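Local coordinates for Cif-like 1 (Burkholderia cenocepacia, PDB 7JQY), which probably hydrolyses epoxides as a Cif-like member of the alpha/beta hydrolase fold that assembles into an octamer, at residues M145-I155 against N259-L270; E187-K196 against N205-A216. The protein carries 1 engineered substitution. All coordinates share one frame; numbering follows the deposited sequence.

Contact 1 (M145-I155 against N259-L270); sequences MLDVPVPGTRI and NGAKELDMAREL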
loop_
_atom_site.group_PDB
_atom_site.type_symbol
_atom_site.label_atom_id
_atom_site.label_comp_id
_atom_site.label_asym_id
_atom_site.label_seq_id
_atom_site.Cartn_x
_atom_site.Cartn_y
_atom_site.Cartn_z
ATOM N N MET B 145 -4.666 -11.422 -42.263
ATOM C CA MET B 145 -3.699 -11.683 -41.203
ATOM C C MET B 145 -2.880 -10.425 -40.937
ATOM O O MET B 145 -2.184 -9.934 -41.835
ATOM C CB MET B 145 -2.794 -12.853 -41.595
ATOM C CG MET B 145 -3.577 -14.148 -41.858
ATOM S SD MET B 145 -2.518 -15.557 -42.244
ATOM C CE MET B 145 -2.410 -16.320 -40.629
ATOM N N LEU B 146 -2.920 -9.931 -39.696
ATOM C CA LEU B 146 -2.353 -8.629 -39.359
ATOM C C LEU B 146 -1.229 -8.748 -38.338
ATOM O O LEU B 146 -1.359 -9.462 -37.336
ATOM C CB LEU B 146 -3.420 -7.681 -38.797
ATOM C CG LEU B 146 -4.753 -7.441 -39.512
ATOM C CD1 LEU B 146 -5.472 -6.257 -38.858
ATOM C CD2 LEU B 146 -4.565 -7.199 -40.994
ATOM N N ASP B 147 -0.134 -8.035 -38.607
ATOM C CA ASP B 147 0.823 -7.552 -37.611
ATOM C C ASP B 147 1.800 -8.579 -37.041
ATOM O O ASP B 147 2.960 -8.235 -36.785
ATOM C CB ASP B 147 0.059 -6.879 -36.460
ATOM C CG ASP B 147 -0.684 -5.636 -36.917
ATOM O OD1 ASP B 147 -0.175 -4.949 -37.820
ATOM O OD2 ASP B 147 -1.786 -5.346 -36.391
ATOM N N VAL B 148 1.359 -9.810 -36.806
ATOM C CA VAL B 148 2.156 -10.772 -36.042
ATOM C C VAL B 148 2.279 -12.088 -36.805
ATOM O O VAL B 148 1.301 -12.530 -37.431
ATOM C CB VAL B 148 1.528 -11.000 -34.651
ATOM C CG1 VAL B 148 2.296 -12.044 -33.836
ATOM C CG2 VAL B 148 1.447 -9.690 -33.889
ATOM N N PRO B 149 3.444 -12.737 -36.805
ATOM C CA PRO B 149 3.538 -14.091 -37.367
ATOM C C PRO B 149 2.948 -15.133 -36.427
ATOM O O PRO B 149 2.941 -14.968 -35.206
ATOM C CB PRO B 149 5.046 -14.302 -37.515
ATOM C CG PRO B 149 5.628 -13.450 -36.404
ATOM C CD PRO B 149 4.754 -12.227 -36.352
ATOM N N VAL B 150 2.486 -16.239 -37.009
ATOM C CA VAL B 150 1.865 -17.295 -36.208
ATOM C C VAL B 150 2.913 -18.354 -35.891
ATOM O O VAL B 150 3.913 -18.473 -36.615
ATOM C CB VAL B 150 0.634 -17.908 -36.901
ATOM C CG1 VAL B 150 -0.316 -16.821 -37.372
ATOM C CG2 VAL B 150 1.030 -18.813 -38.045
ATOM N N PRO B 151 2.756 -19.110 -34.808
ATOM C CA PRO B 151 3.731 -20.161 -34.499
ATOM C C PRO B 151 3.833 -21.192 -35.617
ATOM O O PRO B 151 2.881 -21.441 -36.359
ATOM C CB PRO B 151 3.186 -20.789 -33.213
ATOM C CG PRO B 151 2.302 -19.720 -32.606
ATOM C CD PRO B 151 1.722 -18.971 -33.763
ATOM N N GLY B 152 5.021 -21.792 -35.730
ATOM C CA GLY B 152 5.312 -22.791 -36.727
ATOM C C GLY B 152 5.988 -22.253 -37.972
ATOM O O GLY B 152 6.692 -23.006 -38.654
ATOM N N THR B 153 5.796 -20.975 -38.285
ATOM C CA THR B 153 6.445 -20.420 -39.458
ATOM C C THR B 153 7.918 -20.146 -39.158
ATOM O O THR B 153 8.336 -20.073 -38.001
ATOM C CB THR B 153 5.734 -19.137 -39.910
ATOM O OG1 THR B 153 5.841 -18.127 -38.896
ATOM C CG2 THR B 153 4.270 -19.425 -40.188
ATOM N N ARG B 154 8.714 -19.967 -40.218
ATOM C CA ARG B 154 10.126 -19.695 -39.967
ATOM C C ARG B 154 10.328 -18.258 -39.518
ATOM O O ARG B 154 11.239 -17.987 -38.731
ATOM C CB ARG B 154 10.990 -20.015 -41.188
ATOM C CG ARG B 154 10.425 -19.632 -42.535
ATOM C CD ARG B 154 11.035 -20.519 -43.610
ATOM N NE ARG B 154 11.242 -19.805 -44.863
ATOM C CZ ARG B 154 12.342 -19.117 -45.155
ATOM N NH1 ARG B 154 12.448 -18.499 -46.325
ATOM N NH2 ARG B 154 13.334 -19.042 -44.277
ATOM N N ILE B 155 9.433 -17.351 -39.912
ATOM C CA ILE B 155 9.467 -16.010 -39.341
ATOM C C ILE B 155 9.291 -16.092 -37.833
ATOM O O ILE B 155 9.970 -15.391 -37.072
ATOM C CB ILE B 155 8.381 -15.124 -39.980
ATOM C CG1 ILE B 155 8.520 -15.104 -41.501
ATOM C CG2 ILE B 155 8.432 -13.716 -39.413
ATOM C CD1 ILE B 155 9.744 -14.330 -42.007
ATOM N N ASN B 259 6.653 -5.285 -38.168
ATOM C CA ASN B 259 7.001 -6.504 -38.902
ATOM C C ASN B 259 7.001 -6.304 -40.416
ATOM O O ASN B 259 7.710 -7.020 -41.127
ATOM C CB ASN B 259 6.044 -7.643 -38.546
ATOM C CG ASN B 259 6.463 -8.368 -37.287
ATOM O OD1 ASN B 259 7.652 -8.439 -36.971
ATOM N ND2 ASN B 259 5.487 -8.893 -36.545
ATOM N N GLY B 260 6.205 -5.360 -40.916
ATOM C CA GLY B 260 6.260 -4.999 -42.322
ATOM C C GLY B 260 6.030 -6.181 -43.243
ATOM O O GLY B 260 5.024 -6.906 -43.144
ATOM N N ALA B 261 6.984 -6.353 -44.168
ATOM C CA ALA B 261 6.901 -7.354 -45.220
ATOM C C ALA B 261 6.994 -8.774 -44.692
ATOM O O ALA B 261 6.664 -9.709 -45.425
ATOM C CB ALA B 261 8.013 -7.121 -46.253
ATOM N N LYS B 262 7.447 -8.968 -43.453
ATOM C CA LYS B 262 7.574 -10.328 -42.937
ATOM C C LYS B 262 6.224 -10.964 -42.609
ATOM O O LYS B 262 6.149 -12.191 -42.468
ATOM C CB LYS B 262 8.462 -10.337 -41.691
ATOM C CG LYS B 262 9.824 -9.687 -41.893
ATOM C CD LYS B 262 10.617 -9.618 -40.587
ATOM C CE LYS B 262 11.825 -8.692 -40.706
ATOM N NZ LYS B 262 11.478 -7.234 -40.617
ATOM N N GLU B 263 5.157 -10.171 -42.496
ATOM C CA GLU B 263 3.824 -10.760 -42.411
ATOM C C GLU B 263 3.461 -11.410 -43.724
ATOM O O GLU B 263 2.772 -12.444 -43.767
ATOM C CB GLU B 263 2.789 -9.691 -42.065
ATOM C CG GLU B 263 1.448 -10.249 -41.608
ATOM C CD GLU B 263 1.518 -10.820 -40.208
ATOM O OE1 GLU B 263 2.599 -10.701 -39.586
ATOM O OE2 GLU B 263 0.496 -11.382 -39.733
ATOM N N LEU B 264 3.968 -10.820 -44.792
ATOM C CA LEU B 264 3.677 -11.239 -46.140
ATOM C C LEU B 264 4.436 -12.531 -46.450
ATOM O O LEU B 264 3.875 -13.467 -47.031
ATOM C CB LEU B 264 4.119 -10.077 -47.020
ATOM C CG LEU B 264 3.120 -8.961 -47.336
ATOM C CD1 LEU B 264 2.984 -8.071 -46.048
ATOM C CD2 LEU B 264 3.631 -8.130 -48.499
ATOM N N ASP B 265 5.707 -12.603 -46.020
ATOM C CA ASP B 265 6.483 -13.842 -46.098
ATOM C C ASP B 265 5.893 -14.934 -45.215
ATOM O O ASP B 265 5.809 -16.100 -45.620
ATOM C CB ASP B 265 7.930 -13.579 -45.687
ATOM C CG ASP B 265 8.552 -12.434 -46.458
ATOM O OD1 ASP B 265 9.518 -11.821 -45.951
ATOM O OD2 ASP B 265 8.057 -12.127 -47.565
ATOM N N MET B 266 5.494 -14.574 -43.991
ATOM C CA MET B 266 4.946 -15.559 -43.065
ATOM C C MET B 266 3.688 -16.197 -43.631
ATOM O O MET B 266 3.496 -17.413 -43.523
ATOM C CB MET B 266 4.659 -14.885 -41.722
ATOM C CG MET B 266 4.107 -15.795 -40.662
ATOM S SD MET B 266 2.314 -15.928 -40.678
ATOM C CE MET B 266 1.786 -14.232 -40.866
ATOM N N ALA B 267 2.830 -15.393 -44.260
ATOM C CA ALA B 267 1.571 -15.910 -44.780
ATOM C C ALA B 267 1.788 -16.852 -45.955
ATOM O O ALA B 267 0.983 -17.769 -46.168
ATOM C CB ALA B 267 0.661 -14.757 -45.199
ATOM N N ARG B 268 2.859 -16.646 -46.729
ATOM C CA ARG B 268 3.082 -17.480 -47.901
ATOM C C ARG B 268 3.532 -18.881 -47.536
ATOM O O ARG B 268 3.443 -19.780 -48.379
ATOM C CB ARG B 268 4.115 -16.837 -48.821
ATOM C CG ARG B 268 3.598 -15.647 -49.582
ATOM C CD ARG B 268 4.597 -15.242 -50.628
ATOM N NE ARG B 268 4.133 -14.116 -51.424
ATOM C CZ ARG B 268 4.832 -13.000 -51.593
ATOM N NH1 ARG B 268 6.025 -12.870 -51.018
ATOM N NH2 ARG B 268 4.337 -12.018 -52.336
ATOM N N GLU B 269 3.981 -19.103 -46.300
ATOM C CA GLU B 269 4.213 -20.469 -45.850
ATOM C C GLU B 269 2.926 -21.179 -45.461
ATOM O O GLU B 269 2.943 -22.409 -45.317
ATOM C CB GLU B 269 5.159 -20.511 -44.645
ATOM C CG GLU B 269 6.127 -19.360 -44.522
ATOM C CD GLU B 269 6.935 -19.440 -43.236
ATOM O OE1 GLU B 269 7.355 -18.377 -42.720
ATOM O OE2 GLU B 269 7.137 -20.568 -42.733
ATOM N N LEU B 270 1.812 -20.449 -45.329
ATOM C CA LEU B 270 0.573 -21.015 -44.810
ATOM C C LEU B 270 -0.512 -21.187 -45.853
ATOM O O LEU B 270 -1.412 -22.004 -45.653
ATOM C CB LEU B 270 -0.007 -20.116 -43.707
ATOM C CG LEU B 270 0.891 -19.527 -42.625
ATOM C CD1 LEU B 270 0.204 -18.361 -41.963
ATOM C CD2 LEU B 270 1.184 -20.568 -41.603
HETATM O O HOH W 1 3.589 -5.734 -37.091
#
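Glu269 reaches up to the first turn of helix 154-161, where its OE2 receives the Arg154 backbone N at 3.0 Å through the syn lone pair, nearly straight, with an N-H...O angle of 159°. Its chain, extended beyond CG, suits a carboxylate that must span this distance. Thr153 is the N-cap: its OG1, held between backbone N and carbonyl carbon (chi1 64°), caps Trp156 N and donates back to Val150 O, while CG2 lies crosswise over Leu270 CD2 at 3.6 Å. This loop follows strand 140-146 of the alpha/beta hydrolase sheet, and helix 262-268 follows the neighbouring parallel strand 250-255. Flexible Met266, bent at chi2 and chi3, folds from the helix against the loop: CG meets Pro149 CB at 3.6 Å, and SD takes a weak bond from Val150 N. Deeper, Met145, crossing Leu270 at a slant, puts CE 3.6 Å from its CD1. Glu263 bends at chi2 and brings OE2 to 2.7 Å from Val148 O, a separation consistent with a protonated acid. At the far end Asn259 ND2 donates to Asp147 O at 2.6 Å, in both the amide and carbonyl planes, and a water bridges that oxygen to Asn259 N.

Contact 2 (E187-K196 against N205-A216); sequences ERAYILDFYK and NDDIAVYADAYA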
loop_
_atom_site.group_PDB
_atom_site.type_symbol
_atom_site.label_atom_id
_atom_site.label_comp_id
_atom_site.label_asym_id
_atom_site.label_seq_id
_atom_site.Cartn_x
_atom_site.Cartn_y
_atom_site.Cartn_z
ATOM N N GLU B 187 -1.087 -2.972 -14.022
ATOM C CA GLU B 187 -1.490 -3.302 -15.383
ATOM C C GLU B 187 -1.386 -2.082 -16.286
ATOM O O GLU B 187 -0.898 -2.178 -17.423
ATOM C CB GLU B 187 -2.907 -3.872 -15.389
ATOM C CG GLU B 187 -3.106 -5.077 -14.462
ATOM C CD GLU B 187 -3.379 -4.684 -13.018
ATOM O OE1 GLU B 187 -3.397 -3.469 -12.710
ATOM O OE2 GLU B 187 -3.564 -5.600 -12.185
ATOM N N ARG B 188 -1.793 -0.919 -15.781
ATOM C CA ARG B 188 -1.754 0.296 -16.594
ATOM C C ARG B 188 -0.323 0.671 -16.980
ATOM O O ARG B 188 -0.028 0.930 -18.154
ATOM C CB ARG B 188 -2.415 1.441 -15.830
ATOM C CG ARG B 188 -3.201 2.389 -16.700
ATOM C CD ARG B 188 -4.029 3.336 -15.850
ATOM N NE ARG B 188 -5.465 3.093 -15.977
ATOM C CZ ARG B 188 -6.386 4.043 -15.826
ATOM N NH1 ARG B 188 -6.013 5.285 -15.545
ATOM N NH2 ARG B 188 -7.679 3.759 -15.959
ATOM N N ALA B 189 0.583 0.704 -16.005
ATOM C CA ALA B 189 1.967 1.063 -16.298
ATOM C C ALA B 189 2.633 0.018 -17.191
ATOM O O ALA B 189 3.442 0.360 -18.064
ATOM C CB ALA B 189 2.746 1.251 -14.998
ATOM N N TYR B 190 2.333 -1.260 -16.966
ATOM C CA TYR B 190 2.934 -2.308 -17.778
ATOM C C TYR B 190 2.417 -2.267 -19.209
ATOM O O TYR B 190 3.201 -2.345 -20.160
ATOM C CB TYR B 190 2.667 -3.676 -17.145
ATOM C CG TYR B 190 3.312 -4.846 -17.872
ATOM C CD1 TYR B 190 4.692 -5.070 -17.798
ATOM C CD2 TYR B 190 2.543 -5.742 -18.608
ATOM C CE1 TYR B 190 5.275 -6.143 -18.435
ATOM C CE2 TYR B 190 3.120 -6.825 -19.260
ATOM C CZ TYR B 190 4.488 -7.021 -19.170
ATOM O OH TYR B 190 5.069 -8.093 -19.818
ATOM N N ILE B 191 1.103 -2.112 -19.384
ATOM C CA ILE B 191 0.502 -2.227 -20.708
ATOM C C ILE B 191 0.690 -0.950 -21.523
ATOM O O ILE B 191 0.865 -1.006 -22.745
ATOM C CB ILE B 191 -0.980 -2.618 -20.564
ATOM C CG1 ILE B 191 -1.085 -4.116 -20.302
ATOM C CG2 ILE B 191 -1.790 -2.233 -21.786
ATOM C CD1 ILE B 191 -2.352 -4.519 -19.505
ATOM N N LEU B 192 0.628 0.222 -20.881
ATOM C CA LEU B 192 0.893 1.459 -21.612
ATOM C C LEU B 192 2.315 1.472 -22.158
ATOM O O LEU B 192 2.555 1.916 -23.288
ATOM C CB LEU B 192 0.665 2.676 -20.712
ATOM C CG LEU B 192 -0.623 3.481 -20.879
ATOM C CD1 LEU B 192 -1.841 2.667 -20.429
ATOM C CD2 LEU B 192 -0.520 4.753 -20.073
ATOM N N ASP B 193 3.276 1.005 -21.360
ATOM C CA ASP B 193 4.652 0.958 -21.832
ATOM C C ASP B 193 4.802 -0.062 -22.949
ATOM O O ASP B 193 5.398 0.229 -23.994
ATOM C CB ASP B 193 5.601 0.627 -20.686
ATOM C CG ASP B 193 7.053 0.851 -21.069
ATOM O OD1 ASP B 193 7.509 2.014 -20.989
ATOM O OD2 ASP B 193 7.720 -0.126 -21.470
ATOM N N PHE B 194 4.236 -1.259 -22.754
ATOM C CA PHE B 194 4.276 -2.268 -23.803
ATOM C C PHE B 194 3.729 -1.707 -25.112
ATOM O O PHE B 194 4.336 -1.879 -26.181
ATOM C CB PHE B 194 3.480 -3.496 -23.359
ATOM C CG PHE B 194 3.644 -4.674 -24.250
ATOM C CD1 PHE B 194 2.888 -4.789 -25.407
ATOM C CD2 PHE B 194 4.556 -5.671 -23.938
ATOM C CE1 PHE B 194 3.046 -5.880 -26.252
ATOM C CE2 PHE B 194 4.723 -6.764 -24.775
ATOM C CZ PHE B 194 3.968 -6.869 -25.931
ATOM N N TYR B 195 2.644 -0.974 -25.034
ATOM C CA TYR B 195 2.032 -0.437 -26.190
ATOM C C TYR B 195 2.823 0.651 -26.860
ATOM O O TYR B 195 3.041 0.586 -28.012
ATOM C CB TYR B 195 0.656 0.103 -25.832
ATOM C CG TYR B 195 -0.466 -0.365 -26.682
ATOM C CD1 TYR B 195 -1.137 -1.500 -26.385
ATOM C CD2 TYR B 195 -0.872 0.338 -27.754
ATOM C CE1 TYR B 195 -2.179 -1.935 -27.153
ATOM C CE2 TYR B 195 -1.906 -0.086 -28.527
ATOM C CZ TYR B 195 -2.559 -1.225 -28.211
ATOM O OH TYR B 195 -3.592 -1.650 -28.959
ATOM N N LYS B 196 3.290 1.623 -26.112
ATOM C CA LYS B 196 3.941 2.778 -26.717
ATOM C C LYS B 196 5.296 2.424 -27.313
ATOM O O LYS B 196 5.708 3.035 -28.303
ATOM C CB LYS B 196 4.086 3.895 -25.687
ATOM C CG LYS B 196 2.771 4.544 -25.313
ATOM C CD LYS B 196 3.028 5.709 -24.402
ATOM C CE LYS B 196 1.965 5.888 -23.352
ATOM N NZ LYS B 196 1.989 7.300 -22.857
ATOM N N ASN B 205 -3.506 8.123 -24.351
ATOM C CA ASN B 205 -3.424 7.284 -23.164
ATOM C C ASN B 205 -4.791 6.745 -22.771
ATOM O O ASN B 205 -4.895 5.620 -22.268
ATOM C CB ASN B 205 -2.851 8.071 -21.987
ATOM C CG ASN B 205 -1.384 8.370 -22.134
ATOM O OD1 ASN B 205 -0.669 7.720 -22.900
ATOM N ND2 ASN B 205 -0.915 9.355 -21.381
ATOM N N ASP B 206 -5.847 7.536 -22.972
ATOM C CA ASP B 206 -7.172 7.080 -22.575
ATOM C C ASP B 206 -7.594 5.849 -23.358
ATOM O O ASP B 206 -8.271 4.978 -22.811
ATOM C CB ASP B 206 -8.204 8.189 -22.764
ATOM C CG ASP B 206 -7.900 9.423 -21.938
ATOM O OD1 ASP B 206 -7.037 9.354 -21.030
ATOM O OD2 ASP B 206 -8.519 10.469 -22.218
ATOM N N ASP B 207 -7.165 5.732 -24.619
ATOM C CA ASP B 207 -7.533 4.557 -25.407
ATOM C C ASP B 207 -6.795 3.316 -24.914
ATOM O O ASP B 207 -7.399 2.253 -24.743
ATOM C CB ASP B 207 -7.218 4.794 -26.886
ATOM C CG ASP B 207 -8.303 5.559 -27.604
ATOM O OD1 ASP B 207 -9.489 5.469 -27.198
ATOM O OD2 ASP B 207 -7.957 6.243 -28.590
ATOM N N ILE B 208 -5.480 3.430 -24.688
ATOM C CA ILE B 208 -4.718 2.280 -24.205
ATOM C C ILE B 208 -5.199 1.861 -22.815
ATOM O O ILE B 208 -5.238 0.666 -22.496
ATOM C CB ILE B 208 -3.206 2.592 -24.222
ATOM C CG1 ILE B 208 -2.780 3.156 -25.587
ATOM C CG2 ILE B 208 -2.395 1.337 -23.916
ATOM C CD1 ILE B 208 -1.468 3.901 -25.555
ATOM N N ALA B 209 -5.623 2.822 -21.990
ATOM C CA ALA B 209 -6.095 2.499 -20.643
ATOM C C ALA B 209 -7.356 1.638 -20.670
ATOM O O ALA B 209 -7.617 0.891 -19.722
ATOM C CB ALA B 209 -6.346 3.782 -19.849
ATOM N N VAL B 210 -8.141 1.720 -21.742
ATOM C CA VAL B 210 -9.289 0.832 -21.877
ATOM C C VAL B 210 -8.831 -0.621 -21.899
ATOM O O VAL B 210 -9.414 -1.483 -21.223
ATOM C CB VAL B 210 -10.078 1.191 -23.145
ATOM C CG1 VAL B 210 -11.180 0.172 -23.396
ATOM C CG2 VAL B 210 -10.628 2.605 -23.036
ATOM N N TYR B 211 -7.768 -0.913 -22.660
ATOM C CA TYR B 211 -7.186 -2.253 -22.641
ATOM C C TYR B 211 -6.623 -2.582 -21.264
ATOM O O TYR B 211 -6.905 -3.646 -20.700
ATOM C CB TYR B 211 -6.073 -2.374 -23.684
ATOM C CG TYR B 211 -6.401 -1.944 -25.091
ATOM C CD1 TYR B 211 -7.565 -2.373 -25.731
ATOM C CD2 TYR B 211 -5.509 -1.146 -25.802
ATOM C CE1 TYR B 211 -7.846 -1.987 -27.031
ATOM C CE2 TYR B 211 -5.774 -0.759 -27.099
ATOM C CZ TYR B 211 -6.936 -1.185 -27.718
ATOM O OH TYR B 211 -7.193 -0.789 -29.010
ATOM N N ALA B 212 -5.801 -1.685 -20.714
ATOM C CA ALA B 212 -5.140 -1.971 -19.445
ATOM C C ALA B 212 -6.158 -2.243 -18.339
ATOM O O ALA B 212 -5.949 -3.135 -17.506
ATOM C CB ALA B 212 -4.204 -0.819 -19.068
ATOM N N ASP B 213 -7.262 -1.483 -18.304
ATOM C CA ASP B 213 -8.282 -1.716 -17.276
ATOM C C ASP B 213 -8.978 -3.066 -17.453
ATOM O O ASP B 213 -9.385 -3.689 -16.466
ATOM C CB ASP B 213 -9.295 -0.565 -17.257
ATOM C CG ASP B 213 -8.660 0.764 -16.820
ATOM O OD1 ASP B 213 -7.444 0.783 -16.472
ATOM O OD2 ASP B 213 -9.366 1.792 -16.841
ATOM N N ALA B 214 -9.138 -3.537 -18.687
ATOM C CA ALA B 214 -9.703 -4.868 -18.867
ATOM C C ALA B 214 -8.798 -5.941 -18.263
ATOM O O ALA B 214 -9.281 -6.882 -17.621
ATOM C CB ALA B 214 -9.949 -5.135 -20.347
ATOM N N TYR B 215 -7.482 -5.808 -18.440
ATOM C CA TYR B 215 -6.526 -6.793 -17.951
ATOM C C TYR B 215 -6.279 -6.689 -16.454
ATOM O O TYR B 215 -5.687 -7.605 -15.876
ATOM C CB TYR B 215 -5.199 -6.666 -18.751
ATOM C CG TYR B 215 -5.386 -7.278 -20.125
ATOM C CD1 TYR B 215 -5.093 -8.618 -20.354
ATOM C CD2 TYR B 215 -5.950 -6.546 -21.163
ATOM C CE1 TYR B 215 -5.325 -9.203 -21.586
ATOM C CE2 TYR B 215 -6.186 -7.117 -22.394
ATOM C CZ TYR B 215 -5.866 -8.446 -22.602
ATOM O OH TYR B 215 -6.109 -9.026 -23.834
ATOM N N ALA B 216 -6.774 -5.636 -15.802
ATOM C CA ALA B 216 -6.745 -5.545 -14.347
ATOM C C ALA B 216 -7.896 -6.306 -13.692
ATOM O O ALA B 216 -7.864 -6.533 -12.476
ATOM C CB ALA B 216 -6.780 -4.074 -13.914
HETATM O O HOH W 2 -4.897 -8.266 -11.919
#
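The Arg188 guanidinium has the Ala209 methyl over one face, offset toward the rim, and Asp213 at its edge. It grips the carboxylate side-on: NE donates to Asp213 OD1 at 3.1 Å and NH2 to Asp213 OD2 at 2.7 Å, through syn lone pairs. With the planes only 13° apart, this two-bond pairing sets the guanidinium's rotation, and alanine is small enough to sit under it. The Tyr195 and Tyr211 rings are nearly parallel, 24° between planes, but slid apart, centroids 5.3 Å from each other. Tyr195 OH comes obliquely to 3.0 Å from Tyr211 CE2, and Asp207 O lies over one Tyr211 face, offset to the rim. Both hydroxyls bond to Asp288, one to each carboxylate oxygen, which fixes both rings. Ile208 CG2, anti to the backbone N, makes an off-centre CH-pi contact with the Tyr195 ring, 4.2 Å from its centroid. The Tyr215 ring has Tyr211 O at its edge and sends its hydroxyl to Gln59 O.

Helices 187-198 and 205-215 belong to the helical cap inserted between strands 140-146 and 250-255 of the alpha/beta hydrolase fold. The axes of segments 187-196 and 205-215 pass at 8.5 Å and cross at 132°, and small Ala212 lets its CA come within 5.0 Å of Arg188 CA. Ile191 fits beside it, its CD1 over Tyr215 CB, and Leu192 CD1 lies on Ile208 CG2. Lys196 NZ forms a salt bridge with Glu88 of a neighbouring subunit and donates to Asn205 OD1 at 2.7 Å. At the other end Glu187 lies along Ala216, while its OE2 accepts from Gly185 N.

Along the chain, contact 2 is nested within the loop that contact 1 closes: 145-155 leads out of the core sheet into the helical cap, and 259-270 follows the strand that resumes the sheet. Contact 1 therefore lies in the core beside the point where the chain leaves for the cap, whereas contact 2 joins two cap helices. Their centres lie 26 Å apart and their nearest atoms about 8 Å. Both come near the probable nucleophile elbow, where engineered Ser123 replaces an aspartate, probably the natural nucleophile as in related epoxide hydrolases: Val148 of contact 1 touches that elbow, and Tyr215 of contact 2 lies near without contact. Only contact 2 meets neighbouring subunits.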